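Local atomic coordinates of mannose-specific lectin 2 chain 1 (PDB entry 5T1X), a protein that binds mannose as a GNA-related lectin, agglutinates rabbit erythrocytes, and assembles into a heterotetramer from two copies each of chains 1 and 2. Residues 15-20 with 24-29. Numbering follows the deposited sequence.
Sequences DGHLKN and DLVMQN
Leu-18 and Leu-25 form a hydrogen-bonded pair at the middle of an antiparallel hairpin whose strands, 16-20 and 24-27, run 4.7 Å apart at their axes' closest approach, with Leu-25 N 2.8 Å from Leu-18 O and Leu-18 N 3.0 Å from Leu-25 O. Their side chains lie side by side and point the same way, CD1 of Leu-18 resting 3.8 Å from CD2 of Leu-25; two buried leucines suit this face, which Met-27 shares and which turns into the protein. His-17, Lys-19, Asp-24 and Val-26 occupy the other, more open face, where the first three can keep their polar ends near solvent. There ND1 of His-17 donates a nearly straight bond (172°) to OD1 of Asp-24 at 2.7 Å, diagonally across the strands. The carboxylate offers its syn lone pair at the ring's edge, and the two planes lie only 20° apart, so the bond should restrain the ring's rotation. Asp-24 reaches this spot because its CG stands anti to the backbone N (chi1 -169°). CG2 of Val-26 touches the imidazole, 3.5 Å from ND1, while CG1 lies over one ring face. The nearby carboxylate would be expected to favour a protonated, positively charged histidine. At the hairpin end away from its turn, Asp-15 N bonds to Met-27 O at 2.7 Å, and the short Asp-15 carboxylate can accept weak bonds from both donors of Asn-29, backbone N and side-chain ND2. Asn-29 and Gln-28 are mannose-binding residues of this bulb-type lectin domain; Gln-28 OE1 is hydrogen-bonded to Tyr-36 OH, also in that site. Strand 33-36 continues the sheet beyond 23-27, pairing through Val-34 and Tyr-36, while its Leu-33 and Leu-35 pack on Leu-25.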
loop_
_atom_site.group_PDB
_atom_site.type_symbol
_atom_site.label_atom_id
_atom_site.label_comp_id
_atom_site.label_asym_id
_atom_site.label_seq_id
_atom_site.Cartn_x
_atom_site.Cartn_y
_atom_site.Cartn_z
ATOM N N ASP A 15 1.668 2.217 21.602
ATOM C CA ASP A 15 0.399 1.493 21.767
ATOM C C ASP A 15 -0.527 1.681 20.542
ATOM O O ASP A 15 -1.723 1.395 20.623
ATOM C CB ASP A 15 -0.313 1.857 23.088
ATOM C CG ASP A 15 0.443 1.417 24.330
ATOM O OD1 ASP A 15 0.902 0.249 24.367
ATOM O OD2 ASP A 15 0.552 2.228 25.273
ATOM N N GLY A 16 0.061 2.067 19.407
ATOM C CA GLY A 16 -0.653 2.255 18.149
ATOM C C GLY A 16 -0.834 0.955 17.392
ATOM O O GLY A 16 -0.099 -0.013 17.619
ATOM N N HIS A 17 -1.820 0.928 16.486
ATOM C CA HIS A 17 -2.126 -0.256 15.685
ATOM C C HIS A 17 -2.163 -0.030 14.196
ATOM O O HIS A 17 -2.560 1.036 13.728
ATOM C CB HIS A 17 -3.532 -0.790 16.024
ATOM C CG HIS A 17 -3.777 -1.163 17.446
ATOM N ND1 HIS A 17 -3.942 -2.478 17.822
ATOM C CD2 HIS A 17 -3.996 -0.373 18.516
ATOM C CE1 HIS A 17 -4.215 -2.452 19.114
ATOM N NE2 HIS A 17 -4.245 -1.207 19.577
ATOM N N LEU A 18 -1.853 -1.101 13.460
ATOM C CA LEU A 18 -2.165 -1.354 12.055
ATOM C C LEU A 18 -3.026 -2.599 12.093
ATOM O O LEU A 18 -2.690 -3.512 12.848
ATOM C CB LEU A 18 -0.951 -1.534 11.139
ATOM C CG LEU A 18 0.014 -0.363 10.920
ATOM C CD1 LEU A 18 0.977 -0.710 9.808
ATOM C CD2 LEU A 18 -0.712 0.938 10.556
ATOM N N LYS A 19 -4.159 -2.641 11.370
ATOM C CA LYS A 19 -5.011 -3.825 11.470
ATOM C C LYS A 19 -5.618 -4.177 10.132
ATOM O O LYS A 19 -6.059 -3.297 9.397
ATOM C CB LYS A 19 -6.123 -3.610 12.525
ATOM C CG LYS A 19 -6.954 -4.850 12.860
ATOM C CD LYS A 19 -7.896 -4.590 14.030
ATOM C CE LYS A 19 -8.753 -5.776 14.405
ATOM N NZ LYS A 19 -7.959 -6.882 15.008
ATOM N N ASN A 20 -5.666 -5.480 9.831
ATOM C CA ASN A 20 -6.339 -5.972 8.633
ATOM C C ASN A 20 -7.002 -7.301 9.024
ATOM O O ASN A 20 -6.313 -8.305 9.206
ATOM C CB ASN A 20 -5.394 -6.081 7.427
ATOM C CG ASN A 20 -6.142 -6.208 6.118
ATOM O OD1 ASN A 20 -7.315 -6.591 6.071
ATOM N ND2 ASN A 20 -5.467 -5.943 5.018
ATOM N N ASP A 24 -3.354 -7.976 13.747
ATOM C CA ASP A 24 -3.186 -6.734 14.492
ATOM C C ASP A 24 -1.720 -6.469 14.845
ATOM O O ASP A 24 -1.154 -7.142 15.715
ATOM C CB ASP A 24 -4.048 -6.818 15.771
ATOM C CG ASP A 24 -4.210 -5.537 16.557
ATOM O OD1 ASP A 24 -3.703 -4.490 16.099
ATOM O OD2 ASP A 24 -4.866 -5.577 17.630
ATOM N N LEU A 25 -1.122 -5.465 14.186
ATOM C CA LEU A 25 0.257 -5.052 14.433
ATOM C C LEU A 25 0.245 -3.979 15.498
ATOM O O LEU A 25 -0.369 -2.930 15.302
ATOM C CB LEU A 25 0.926 -4.539 13.139
ATOM C CG LEU A 25 2.391 -4.118 13.275
ATOM C CD1 LEU A 25 3.340 -5.334 13.272
ATOM C CD2 LEU A 25 2.772 -3.144 12.182
ATOM N N VAL A 26 0.907 -4.243 16.637
ATOM C CA VAL A 26 0.917 -3.298 17.747
ATOM C C VAL A 26 2.357 -2.874 18.106
ATOM O O VAL A 26 3.216 -3.725 18.364
ATOM C CB VAL A 26 0.175 -3.860 18.995
ATOM C CG1 VAL A 26 -0.018 -2.778 20.056
ATOM C CG2 VAL A 26 -1.173 -4.481 18.623
ATOM N N MET A 27 2.601 -1.549 18.132
ATOM C CA MET A 27 3.866 -0.975 18.601
ATOM C C MET A 27 3.649 -0.787 20.089
ATOM O O MET A 27 3.016 0.179 20.497
ATOM C CB MET A 27 4.209 0.333 17.849
ATOM C CG MET A 27 5.456 1.050 18.374
ATOM S SD MET A 27 7.000 0.175 18.038
ATOM C CE MET A 27 7.267 -0.627 19.622
ATOM N N GLN A 28 4.054 -1.759 20.893
ATOM C CA GLN A 28 3.698 -1.762 22.310
ATOM C C GLN A 28 4.525 -0.827 23.188
ATOM O O GLN A 28 5.630 -0.433 22.814
ATOM C CB GLN A 28 3.764 -3.177 22.874
ATOM C CG GLN A 28 2.823 -4.119 22.143
ATOM C CD GLN A 28 2.840 -5.546 22.628
ATOM O OE1 GLN A 28 1.895 -6.281 22.384
ATOM N NE2 GLN A 28 3.905 -5.988 23.293
ATOM N N ASN A 29 3.964 -0.495 24.381
ATOM C CA ASN A 29 4.583 0.367 25.393
ATOM C C ASN A 29 5.827 -0.297 26.005
ATOM O O ASN A 29 6.676 0.407 26.561
ATOM C CB ASN A 29 3.582 0.788 26.482
ATOM C CG ASN A 29 2.819 -0.333 27.143
ATOM O OD1 ASN A 29 3.388 -1.226 27.781
ATOM N ND2 ASN A 29 1.496 -0.263 27.072
#